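Local coordinates for protein DING (Pseudomonas fluorescens, PDB 2Q9T) that probably binds phosphate between the two lobes of a Venus flytrap fold, like the PstS phosphate-binding proteins, although its physiological role is not settled, at residues A[1-6]-A[23-28]; A[63-68]-A[85-90]; A[164-169]-A[176-181]; A[255-260]-A[339-344]. All coordinates share one frame; numbering follows the deposited sequence.

Contact 1: A[1-6]-A[23-28]; sequences MDINGG and AGFAQY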
loop_
_atom_site.group_PDB
_atom_site.type_symbol
_atom_site.label_atom_id
_atom_site.label_comp_id
_atom_site.label_asym_id
_atom_site.label_seq_id
_atom_site.Cartn_x
_atom_site.Cartn_y
_atom_site.Cartn_z
ATOM N N MET A 1 20.736 10.423 -17.400
ATOM C CA MET A 1 20.088 10.482 -16.059
ATOM C C MET A 1 19.260 9.241 -15.753
ATOM O O MET A 1 18.519 8.746 -16.607
ATOM C CB MET A 1 19.222 11.738 -15.923
ATOM C CG MET A 1 19.885 12.863 -15.139
ATOM S SD MET A 1 21.327 13.551 -15.966
ATOM C CE MET A 1 22.210 14.267 -14.587
ATOM N N ASP A 2 19.401 8.750 -14.525
ATOM C CA ASP A 2 18.612 7.630 -14.023
ATOM C C ASP A 2 17.131 7.963 -13.891
ATOM O O ASP A 2 16.750 9.131 -13.780
ATOM C CB ASP A 2 19.130 7.188 -12.648
ATOM C CG ASP A 2 20.301 6.221 -12.732
ATOM O OD1 ASP A 2 20.613 5.601 -11.695
ATOM O OD2 ASP A 2 20.909 6.072 -13.816
ATOM N N ILE A 3 16.322 6.905 -13.925
ATOM C CA ILE A 3 14.889 7.003 -13.670
ATOM C C ILE A 3 14.683 7.027 -12.155
ATOM O O ILE A 3 15.166 6.150 -11.440
ATOM C CB ILE A 3 14.129 5.829 -14.343
ATOM C CG1 ILE A 3 14.105 6.024 -15.862
ATOM C CG2 ILE A 3 12.700 5.693 -13.794
ATOM C CD1 ILE A 3 13.809 4.768 -16.629
ATOM N N ASN A 4 13.966 8.048 -11.677
ATOM C CA ASN A 4 13.818 8.290 -10.239
ATOM C C ASN A 4 12.429 7.986 -9.716
ATOM O O ASN A 4 11.441 8.588 -10.158
ATOM C CB ASN A 4 14.161 9.742 -9.907
ATOM C CG ASN A 4 15.553 10.119 -10.345
ATOM O OD1 ASN A 4 16.529 9.441 -10.007
ATOM N ND2 ASN A 4 15.655 11.202 -11.106
ATOM N N GLY A 5 12.374 7.070 -8.754
ATOM C CA GLY A 5 11.123 6.669 -8.117
ATOM C C GLY A 5 11.210 6.668 -6.605
ATOM O O GLY A 5 12.294 6.677 -6.019
ATOM N N GLY A 6 10.049 6.644 -5.969
ATOM C CA GLY A 6 9.974 6.693 -4.516
ATOM C C GLY A 6 8.534 6.852 -4.104
ATOM O O GLY A 6 7.645 6.870 -4.951
ATOM N N ALA A 23 17.481 -1.979 -15.233
ATOM C CA ALA A 23 18.534 -1.052 -15.654
ATOM C C ALA A 23 18.038 0.385 -15.755
ATOM O O ALA A 23 16.951 0.645 -16.270
ATOM C CB ALA A 23 19.130 -1.485 -16.984
ATOM N N GLY A 24 18.838 1.320 -15.247
ATOM C CA GLY A 24 18.525 2.734 -15.368
ATOM C C GLY A 24 17.725 3.306 -14.213
ATOM O O GLY A 24 17.579 4.520 -14.100
ATOM N N PHE A 25 17.193 2.429 -13.365
ATOM C CA PHE A 25 16.415 2.870 -12.211
ATOM C C PHE A 25 17.313 3.205 -11.030
ATOM O O PHE A 25 18.086 2.358 -10.572
ATOM C CB PHE A 25 15.423 1.785 -11.778
ATOM C CG PHE A 25 14.138 1.772 -12.566
ATOM C CD1 PHE A 25 14.128 1.432 -13.913
ATOM C CD2 PHE A 25 12.936 2.073 -11.944
ATOM C CE1 PHE A 25 12.940 1.420 -14.638
ATOM C CE2 PHE A 25 11.736 2.061 -12.657
ATOM C CZ PHE A 25 11.735 1.733 -14.005
ATOM N N ALA A 26 17.195 4.434 -10.541
ATOM C CA ALA A 26 17.813 4.822 -9.281
ATOM C C ALA A 26 17.195 4.026 -8.138
ATOM O O ALA A 26 16.072 3.518 -8.249
ATOM C CB ALA A 26 17.638 6.311 -9.038
ATOM N N GLN A 27 17.916 3.918 -7.031
ATOM C CA GLN A 27 17.368 3.215 -5.891
ATOM C C GLN A 27 16.108 3.927 -5.393
ATOM O O GLN A 27 16.043 5.152 -5.348
ATOM C CB GLN A 27 18.416 3.056 -4.788
ATOM C CG GLN A 27 19.579 2.137 -5.189
ATOM C CD GLN A 27 19.125 0.747 -5.649
ATOM O OE1 GLN A 27 18.527 -0.015 -4.884
ATOM N NE2 GLN A 27 19.423 0.411 -6.900
ATOM N N TYR A 28 15.111 3.130 -5.023
ATOM C CA TYR A 28 13.825 3.642 -4.563
ATOM C C TYR A 28 13.971 4.432 -3.266
ATOM O O TYR A 28 14.686 4.004 -2.357
ATOM C CB TYR A 28 12.897 2.460 -4.333
ATOM C CG TYR A 28 11.485 2.803 -3.943
ATOM C CD1 TYR A 28 10.536 3.122 -4.909
ATOM C CD2 TYR A 28 11.082 2.764 -2.608
ATOM C CE1 TYR A 28 9.222 3.401 -4.564
ATOM C CE2 TYR A 28 9.763 3.054 -2.249
ATOM C CZ TYR A 28 8.846 3.359 -3.237
ATOM O OH TYR A 28 7.550 3.634 -2.905
HETATM O O HOH W 1 13.889 4.597 -9.547
HETATM O O HOH W 2 14.835 7.096 -6.949
#
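Ile-3 and Phe-25 form a single parallel bridge, with the segments 1-6 and 23-28 running about 21° apart in the same direction. Ile-3 N gives its hydrogen to Gly-24 O at 2.7 Å, and Ala-26 N gives its own to Ile-3 O at 2.8 Å. Beyond this point the backbones are joined through water: one molecule donates to both Ile-3 O and Ala-26 O, another to both Gly-5 O and Gln-27 O, so that Ile-3 O is held twice. Gly-24 has a positive phi of 92°, where a CB would jam against the preceding carbonyl, and glycine suits the place.

The branched Ile-3 lays CG2 over the centre of the Phe-25 ring, a CH-pi contact 4.0 Å from CG2 to the centroid, while its CD1 reaches Phe-25 CE1. Ala-26, small enough to face the other segment, fits its CB 3.5 Å from Asn-4 OD1; the amide ND2 of Asn-4 is bonded to Asn-56 O. At the far end Tyr-28 holds its CG anti to the backbone N (chi1 -176°), which brings the ring across to Gly-6. Gly-6 CA lies over one face of the ring, offset toward the rim, 3.7 Å from the Tyr-28 centroid, and Tyr-28 OH bonds to Ala-8 O.

Asp-2 is at the outer end, its backbone N bonded to a sulfate probably left from crystallisation. Inward, Phe-25 meets Trp-59 and Phe-314, and Ile-3 touches helix 305-318. The bridge leads directly into the mixed sheet, where strand 5-7 runs between the parallel strands 29-30 and 59-62.

Contact 2: A[63-68]-A[85-90]; sequences DSKLSA and LIQVPS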
loop_
_atom_site.group_PDB
_atom_site.type_symbol
_atom_site.label_atom_id
_atom_site.label_comp_id
_atom_site.label_asym_id
_atom_site.label_seq_id
_atom_site.Cartn_x
_atom_site.Cartn_y
_atom_site.Cartn_z
ATOM N N ASP A 63 0.421 3.255 -1.866
ATOM C CA ASP A 63 -0.718 2.430 -1.452
ATOM C C ASP A 63 -1.961 3.284 -1.161
ATOM O O ASP A 63 -2.960 2.791 -0.636
ATOM C CB ASP A 63 -0.374 1.459 -0.302
ATOM C CG ASP A 63 1.020 1.666 0.253
ATOM O OD1 ASP A 63 1.958 0.953 -0.168
ATOM O OD2 ASP A 63 1.187 2.564 1.099
ATOM N N SER A 64 -1.884 4.566 -1.518
ATOM C CA SER A 64 -3.028 5.462 -1.527
ATOM C C SER A 64 -3.448 5.698 -2.972
ATOM O O SER A 64 -2.624 6.078 -3.814
ATOM C CB SER A 64 -2.666 6.804 -0.892
ATOM O OG SER A 64 -3.678 7.767 -1.144
ATOM N N LYS A 65 -4.718 5.467 -3.273
ATOM C CA LYS A 65 -5.208 5.707 -4.628
ATOM C C LYS A 65 -5.193 7.190 -4.977
ATOM O O LYS A 65 -5.387 8.048 -4.116
ATOM C CB LYS A 65 -6.626 5.166 -4.796
ATOM C CG LYS A 65 -6.692 3.693 -5.095
ATOM C CD LYS A 65 -8.123 3.253 -5.419
ATOM C CE LYS A 65 -8.529 3.535 -6.857
ATOM N NZ LYS A 65 -9.717 2.724 -7.272
ATOM N N LEU A 66 -4.960 7.480 -6.251
ATOM C CA LEU A 66 -5.056 8.835 -6.760
ATOM C C LEU A 66 -6.500 9.298 -6.600
ATOM O O LEU A 66 -7.431 8.573 -6.951
ATOM C CB LEU A 66 -4.627 8.883 -8.224
ATOM C CG LEU A 66 -3.112 8.773 -8.406
ATOM C CD1 LEU A 66 -2.758 8.314 -9.813
ATOM C CD2 LEU A 66 -2.421 10.093 -8.083
ATOM N N SER A 67 -6.683 10.482 -6.025
ATOM C CA SER A 67 -8.030 10.987 -5.800
ATOM C C SER A 67 -8.599 11.547 -7.092
ATOM O O SER A 67 -7.864 11.800 -8.050
ATOM C CB SER A 67 -8.024 12.090 -4.744
ATOM O OG SER A 67 -7.348 13.235 -5.242
ATOM N N ALA A 68 -9.908 11.765 -7.111
ATOM C CA ALA A 68 -10.545 12.409 -8.264
ATOM C C ALA A 68 -9.875 13.742 -8.606
ATOM O O ALA A 68 -9.668 14.058 -9.780
ATOM C CB ALA A 68 -12.046 12.609 -8.023
ATOM N N LEU A 85 -1.174 9.509 -17.280
ATOM C CA LEU A 85 -0.538 8.726 -16.229
ATOM C C LEU A 85 -1.124 7.317 -16.197
ATOM O O LEU A 85 -2.246 7.061 -16.673
ATOM C CB LEU A 85 -0.589 9.409 -14.855
ATOM C CG LEU A 85 -1.889 9.567 -14.073
ATOM C CD1 LEU A 85 -2.402 8.231 -13.525
ATOM C CD2 LEU A 85 -1.658 10.530 -12.908
ATOM N N ILE A 86 -0.319 6.409 -15.654
ATOM C CA ILE A 86 -0.665 5.015 -15.483
ATOM C C ILE A 86 -0.648 4.725 -13.986
ATOM O O ILE A 86 0.326 5.050 -13.304
ATOM C CB ILE A 86 0.359 4.107 -16.205
ATOM C CG1 ILE A 86 0.244 4.310 -17.724
ATOM C CG2 ILE A 86 0.152 2.631 -15.808
ATOM C CD1 ILE A 86 1.399 3.708 -18.501
ATOM N N GLN A 87 -1.728 4.134 -13.484
ATOM C CA GLN A 87 -1.796 3.693 -12.096
ATOM C C GLN A 87 -2.159 2.222 -12.124
ATOM O O GLN A 87 -3.207 1.866 -12.652
ATOM C CB GLN A 87 -2.853 4.493 -11.333
ATOM C CG GLN A 87 -2.928 4.163 -9.854
ATOM C CD GLN A 87 -4.082 4.844 -9.152
ATOM O OE1 GLN A 87 -5.219 4.907 -9.665
ATOM N NE2 GLN A 87 -3.804 5.357 -7.967
ATOM N N VAL A 88 -1.296 1.374 -11.564
ATOM C CA VAL A 88 -1.494 -0.076 -11.628
ATOM C C VAL A 88 -1.096 -0.742 -10.322
ATOM O O VAL A 88 -0.153 -0.310 -9.670
ATOM C CB VAL A 88 -0.666 -0.725 -12.772
ATOM C CG1 VAL A 88 -1.342 -0.507 -14.106
ATOM C CG2 VAL A 88 0.763 -0.189 -12.802
ATOM N N PRO A 89 -1.803 -1.810 -9.933
ATOM C CA PRO A 89 -1.375 -2.535 -8.745
ATOM C C PRO A 89 -0.020 -3.173 -8.981
ATOM O O PRO A 89 0.282 -3.612 -10.103
ATOM C CB PRO A 89 -2.442 -3.624 -8.586
ATOM C CG PRO A 89 -3.609 -3.119 -9.342
ATOM C CD PRO A 89 -3.021 -2.390 -10.514
ATOM N N SER A 90 0.781 -3.220 -7.928
ATOM C CA SER A 90 2.094 -3.815 -7.979
ATOM C C SER A 90 2.046 -5.212 -7.348
ATOM O O SER A 90 2.412 -6.207 -7.977
ATOM C CB SER A 90 3.077 -2.920 -7.227
ATOM O OG SER A 90 4.351 -3.538 -7.143
#
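Leu-66 and Leu-85 meet tip to tip beneath a loop of the Venus flytrap fold: segment 63-68 leads from strand 59-62 into helix 68-77, and segment 85-90 starts strand 85-94, at one edge of the mixed sheet. With the nearest CA atoms, Leu-66 and Gln-87, 8.1 Å apart, the backbones do not meet; side chains of the strand reach over to the Leu-66 side chain and to the loop backbone.

Lys-65 lies on the looser, partly exposed side, where only its backbone and CB approach the Gln-87 amide; its NZ turns elsewhere, to Val-269 O and Asp-266 O.

Gln-87 and Leu-66 run alongside each other, each directed at the other's segment. The Gln-87 chain is extended, and the long flexible arm lets a residue of the strand reach the loop backbone. The atom modelled as Gln-87 NE2 lies 3.0 Å from Leu-66 N; the amide is probably turned over, and if so this may be a hydrogen bond. Replacing Gln-87 by an alanine would probably leave Leu-66 N without that amide beside it and open a gap along the Leu-66 side chain.

The tight part is apolar. Leu-41 of helix 33-42 packs on both leucines, and Phe-40 on Leu-85, a setting that suits branched hydrocarbon. Leu-85 carries its CG between the backbone N and the carbonyl carbon (chi1 70°), which turns its two methyls to the Leu-66 tip: Leu-66 CD1 comes within 4.0 Å of Leu-85 CD2 and within 3.7 Å of Leu-85 CD1.

Contact 3: A[164-169]-A[176-181]; sequences TGNFAV and SFSGGL. With EDO (1,2-ethanediol), chain I.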
loop_
_atom_site.group_PDB
_atom_site.type_symbol
_atom_site.label_atom_id
_atom_site.label_comp_id
_atom_site.label_asym_id
_atom_site.label_seq_id
_atom_site.Cartn_x
_atom_site.Cartn_y
_atom_site.Cartn_z
ATOM N N THR A 164 -18.435 4.928 19.248
ATOM C CA THR A 164 -19.043 6.241 19.454
ATOM C C THR A 164 -18.404 7.193 18.455
ATOM O O THR A 164 -17.572 8.040 18.804
ATOM C CB THR A 164 -18.854 6.768 20.888
ATOM O OG1 THR A 164 -17.459 6.760 21.223
ATOM C CG2 THR A 164 -19.640 5.916 21.879
ATOM N N GLY A 165 -18.795 7.025 17.200
ATOM C CA GLY A 165 -18.203 7.736 16.080
ATOM C C GLY A 165 -17.892 6.710 15.015
ATOM O O GLY A 165 -18.149 5.515 15.198
ATOM N N ASN A 166 -17.343 7.169 13.899
ATOM C CA ASN A 166 -16.941 6.248 12.849
ATOM C C ASN A 166 -15.618 6.637 12.230
ATOM O O ASN A 166 -15.164 7.772 12.372
ATOM C CB ASN A 166 -18.027 6.097 11.780
ATOM C CG ASN A 166 -18.598 7.425 11.342
ATOM O OD1 ASN A 166 -17.898 8.259 10.776
ATOM N ND2 ASN A 166 -19.887 7.622 11.597
ATOM N N PHE A 167 -14.994 5.654 11.583
ATOM C CA PHE A 167 -13.727 5.849 10.896
ATOM C C PHE A 167 -13.961 6.217 9.437
ATOM O O PHE A 167 -14.634 5.488 8.709
ATOM C CB PHE A 167 -12.891 4.569 10.936
ATOM C CG PHE A 167 -12.372 4.205 12.301
ATOM C CD1 PHE A 167 -11.178 4.750 12.778
ATOM C CD2 PHE A 167 -13.054 3.280 13.091
ATOM C CE1 PHE A 167 -10.676 4.397 14.038
ATOM C CE2 PHE A 167 -12.564 2.916 14.352
ATOM C CZ PHE A 167 -11.374 3.478 14.828
ATOM N N ALA A 168 -13.382 7.338 9.021
ATOM C CA ALA A 168 -13.343 7.713 7.611
ATOM C C ALA A 168 -12.139 7.070 6.939
ATOM O O ALA A 168 -11.094 6.879 7.575
ATOM C CB ALA A 168 -13.261 9.224 7.468
ATOM N N VAL A 169 -12.283 6.747 5.658
ATOM C CA VAL A 169 -11.133 6.368 4.847
ATOM C C VAL A 169 -10.277 7.609 4.632
ATOM O O VAL A 169 -10.758 8.640 4.157
ATOM C CB VAL A 169 -11.548 5.776 3.481
ATOM C CG1 VAL A 169 -10.325 5.367 2.679
ATOM C CG2 VAL A 169 -12.483 4.593 3.671
ATOM N N SER A 176 -8.967 10.200 11.086
ATOM C CA SER A 176 -9.871 9.119 10.670
ATOM C C SER A 176 -11.117 8.982 11.539
ATOM O O SER A 176 -12.237 8.997 11.028
ATOM C CB SER A 176 -9.150 7.767 10.588
ATOM O OG SER A 176 -10.062 6.754 10.187
ATOM N N PHE A 177 -10.916 8.820 12.845
ATOM C CA PHE A 177 -12.036 8.564 13.737
ATOM C C PHE A 177 -12.717 9.865 14.135
ATOM O O PHE A 177 -12.066 10.793 14.606
ATOM C CB PHE A 177 -11.579 7.785 14.972
ATOM C CG PHE A 177 -12.710 7.273 15.810
ATOM C CD1 PHE A 177 -13.620 6.362 15.278
ATOM C CD2 PHE A 177 -12.872 7.701 17.125
ATOM C CE1 PHE A 177 -14.678 5.889 16.041
ATOM C CE2 PHE A 177 -13.928 7.227 17.900
ATOM C CZ PHE A 177 -14.832 6.324 17.356
ATOM N N SER A 178 -14.036 9.923 13.954
ATOM C CA SER A 178 -14.780 11.152 14.247
ATOM C C SER A 178 -14.756 11.532 15.735
ATOM O O SER A 178 -14.977 12.688 16.084
ATOM C CB SER A 178 -16.217 11.050 13.736
ATOM O OG SER A 178 -16.917 10.030 14.415
ATOM N N GLY A 179 -14.481 10.561 16.600
ATOM C CA GLY A 179 -14.341 10.820 18.032
ATOM C C GLY A 179 -12.910 11.077 18.479
ATOM O O GLY A 179 -12.627 11.110 19.679
ATOM N N GLY A 180 -12.006 11.258 17.516
ATOM C CA GLY A 180 -10.628 11.633 17.809
ATOM C C GLY A 180 -9.691 10.466 18.052
ATOM O O GLY A 180 -10.100 9.298 18.058
ATOM N N LEU A 181 -8.424 10.801 18.249
ATOM C CA LEU A 181 -7.395 9.820 18.564
ATOM C C LEU A 181 -7.572 9.311 19.978
ATOM O O LEU A 181 -8.093 10.036 20.826
ATOM C CB LEU A 181 -6.012 10.450 18.433
ATOM C CG LEU A 181 -5.520 10.661 17.005
ATOM C CD1 LEU A 181 -4.350 11.623 17.003
ATOM C CD2 LEU A 181 -5.155 9.333 16.343
HETATM C C1 EDO I . -6.785 13.160 22.252
HETATM O O1 EDO I . -7.832 12.187 22.163
HETATM C C2 EDO I . -6.115 13.115 23.621
HETATM O O2 EDO I . -7.037 12.692 24.633
#
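Phe-177 swings its CG anti to the backbone N (chi1 -170°) and Phe-167 sets its own anti to the carbonyl carbon (chi1 -69°), which brings the rings together beneath an antiparallel bridge in the loop between helix 147-159 and strand 186-188. Phe-167 and Phe-177 are a non-hydrogen-bonded pair, CA atoms 4.3 Å apart. On one flank Ser-178 N bonds to Asn-166 O at 2.9 Å; on the other Ala-168 N bonds to Ser-176 O at 2.8 Å.

Phe-177 CD1 stands over the centre of the Phe-167 ring, the planes turned 43° to each other. Phe-177 CB reaches Phe-167 CE1 at 3.6 Å. Both rings also touch Ser-119 of helix 111-119, so the aromatics face inward from a largely exposed loop.

Ser-178 is short enough to curl its hydroxyl back: OG accepts from Asn-166 N at 2.9 Å. Gly-165 must lack a side chain, since a CB would clash with that hydroxyl. The type I turn from Phe-177 to Gly-180 then leads the chain away. Ser-176 OG passes the edge of the Phe-167 ring, in its plane, and donates to Ala-168 O at 2.8 Å, in the carbonyl plane and on a lone pair.

Contact 4: A[255-260]-A[339-344]; sequences PVPAAA and TAWKAT. With SO4 (sulfate ion), chain E.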
loop_
_atom_site.group_PDB
_atom_site.type_symbol
_atom_site.label_atom_id
_atom_site.label_comp_id
_atom_site.label_asym_id
_atom_site.label_seq_id
_atom_site.Cartn_x
_atom_site.Cartn_y
_atom_site.Cartn_z
ATOM N N PRO A 255 -11.093 -9.394 -9.350
ATOM C CA PRO A 255 -11.216 -9.315 -10.811
ATOM C C PRO A 255 -10.328 -8.235 -11.428
ATOM O O PRO A 255 -10.021 -7.234 -10.779
ATOM C CB PRO A 255 -12.692 -8.954 -11.016
ATOM C CG PRO A 255 -13.083 -8.259 -9.758
ATOM C CD PRO A 255 -12.336 -8.972 -8.674
ATOM N N VAL A 256 -9.925 -8.448 -12.676
ATOM C CA VAL A 256 -9.208 -7.419 -13.433
ATOM C C VAL A 256 -10.194 -6.276 -13.762
ATOM O O VAL A 256 -11.401 -6.489 -13.703
ATOM C CB VAL A 256 -8.577 -8.010 -14.723
ATOM C CG1 VAL A 256 -7.553 -9.092 -14.375
ATOM C CG2 VAL A 256 -9.645 -8.539 -15.693
ATOM N N PRO A 257 -9.699 -5.048 -14.077
ATOM C CA PRO A 257 -10.638 -3.978 -14.415
ATOM C C PRO A 257 -11.404 -4.286 -15.687
ATOM O O PRO A 257 -10.858 -4.919 -16.601
ATOM C CB PRO A 257 -9.737 -2.759 -14.643
ATOM C CG PRO A 257 -8.406 -3.317 -14.932
ATOM C CD PRO A 257 -8.303 -4.585 -14.134
ATOM N N ALA A 258 -12.666 -3.854 -15.726
ATOM C CA ALA A 258 -13.512 -4.033 -16.889
ATOM C C ALA A 258 -12.845 -3.365 -18.074
ATOM O O ALA A 258 -12.322 -2.239 -17.964
ATOM C CB ALA A 258 -14.899 -3.440 -16.667
ATOM N N ALA A 259 -12.852 -4.067 -19.199
ATOM C CA ALA A 259 -12.199 -3.599 -20.414
ATOM C C ALA A 259 -12.574 -2.164 -20.748
ATOM O O ALA A 259 -11.706 -1.348 -21.049
ATOM C CB ALA A 259 -12.523 -4.524 -21.590
ATOM N N ALA A 260 -13.867 -1.857 -20.679
ATOM C CA ALA A 260 -14.367 -0.537 -21.060
ATOM C C ALA A 260 -13.867 0.596 -20.163
ATOM O O ALA A 260 -13.949 1.760 -20.542
ATOM C CB ALA A 260 -15.885 -0.539 -21.100
ATOM N N THR A 339 -1.462 -14.658 -12.789
ATOM C CA THR A 339 -0.983 -14.670 -14.161
ATOM C C THR A 339 -1.899 -13.859 -15.083
ATOM O O THR A 339 -1.414 -13.108 -15.934
ATOM C CB THR A 339 -0.838 -16.125 -14.652
ATOM O OG1 THR A 339 0.078 -16.812 -13.788
ATOM C CG2 THR A 339 -0.333 -16.178 -16.087
ATOM N N ALA A 340 -3.213 -13.987 -14.894
ATOM C CA ALA A 340 -4.182 -13.259 -15.721
ATOM C C ALA A 340 -4.145 -11.747 -15.474
ATOM O O ALA A 340 -4.382 -10.953 -16.390
ATOM C CB ALA A 340 -5.579 -13.802 -15.497
ATOM N N TRP A 341 -3.867 -11.350 -14.233
ATOM C CA TRP A 341 -3.673 -9.943 -13.912
ATOM C C TRP A 341 -2.438 -9.392 -14.620
ATOM O O TRP A 341 -2.495 -8.314 -15.214
ATOM C CB TRP A 341 -3.534 -9.748 -12.402
ATOM C CG TRP A 341 -4.745 -9.146 -11.752
ATOM C CD1 TRP A 341 -5.756 -9.806 -11.099
ATOM C CD2 TRP A 341 -5.063 -7.752 -11.674
ATOM N NE1 TRP A 341 -6.682 -8.901 -10.628
ATOM C CE2 TRP A 341 -6.280 -7.636 -10.964
ATOM C CE3 TRP A 341 -4.440 -6.589 -12.143
ATOM C CZ2 TRP A 341 -6.880 -6.405 -10.709
ATOM C CZ3 TRP A 341 -5.046 -5.363 -11.889
ATOM C CH2 TRP A 341 -6.246 -5.284 -11.172
ATOM N N LYS A 342 -1.326 -10.129 -14.559
ATOM C CA LYS A 342 -0.108 -9.711 -15.250
ATOM C C LYS A 342 -0.389 -9.540 -16.737
ATOM O O LYS A 342 0.029 -8.556 -17.340
ATOM C CB LYS A 342 1.027 -10.719 -15.057
ATOM C CG LYS A 342 1.634 -10.795 -13.660
ATOM C CD LYS A 342 2.905 -11.648 -13.730
ATOM C CE LYS A 342 3.577 -11.855 -12.385
ATOM N NZ LYS A 342 2.863 -12.822 -11.493
ATOM N N ALA A 343 -1.101 -10.501 -17.323
ATOM C CA ALA A 343 -1.419 -10.449 -18.753
ATOM C C ALA A 343 -2.246 -9.225 -19.123
ATOM O O ALA A 343 -2.054 -8.637 -20.183
ATOM C CB ALA A 343 -2.126 -11.716 -19.191
ATOM N N THR A 344 -3.173 -8.852 -18.246
ATOM C CA THR A 344 -4.037 -7.698 -18.477
ATOM C C THR A 344 -3.235 -6.398 -18.412
ATOM O O THR A 344 -3.411 -5.517 -19.252
ATOM C CB THR A 344 -5.220 -7.696 -17.480
ATOM O OG1 THR A 344 -5.980 -8.890 -17.676
ATOM C CG2 THR A 344 -6.132 -6.492 -17.685
HETATM S S SO4 E . -0.077 -19.910 -14.957
HETATM O O1 SO4 E . -0.327 -20.170 -16.372
HETATM O O2 SO4 E . -1.278 -19.352 -14.341
HETATM O O3 SO4 E . 0.260 -21.159 -14.290
HETATM O O4 SO4 E . 1.045 -18.989 -14.815
#
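Val-256 sets one methyl almost exactly on the axis of the Trp-341 pyrrole ring: CG1 is 3.7 Å from the centroid of the five-membered ring and only 3° off its normal, a nearly ideal CH-pi contact. No hydrogen bond joins the segments 255-260 and 339-344, so the indole carries most of the contact. Trp-341 has chi1 at -106°, well away from a staggered value, and in this pose the indole lies along the Pro-Val-Pro loop. Pro-255 O comes 3.2 Å from Trp-341 CZ2, and Pro-257 CD touches CH2 at 3.7 Å. Proline, with its phi fixed by the ring, suits an extended backbone such as this.

Val-256 CG1 also leans on Thr-344 OG1 at 3.7 Å. That hydroxyl is turned back into its own helix, donating to Ala-340 O at 2.9 Å; Thr-344 N reaches the same oxygen from the opposite face of its plane. With a leucine in place of Trp-341, Val-256 would probably lose the flat surface beneath its methyl, and Val-254 O would lose the indole NE1 that now bonds to it.

Thr-339, at the exposed start of the helix, binds a sulfate probably from the crystallisation liquor. Through Trp-341, helix 339-349 packs against the loop after helix 248-252, with Pro-270 and Pro-89 of strand 85-94 also packed against the indole.

In the fold
Contacts 1 and 2 are buried and reach the same mixed sheet; their centres are about 19 Å apart. Contact 1 works by backbone bonds and ordered water, as suits chains about to enter neighbouring strands, whereas contact 2 spans a wide gap with side chains. Contact 4 lies nearer the surface yet touches contact 2, Pro-89 CG meeting Trp-341 CZ3 at 3.7 Å, so strand 85-94, which meets a loop in contact 2, also touches the helix of contact 4. Contact 3 is also partly exposed, but stands apart, its centre about 38 Å from that of contact 1 across the chain's centre; it combines strand-like pairing with aromatic packing, while contact 4 relies on one indole.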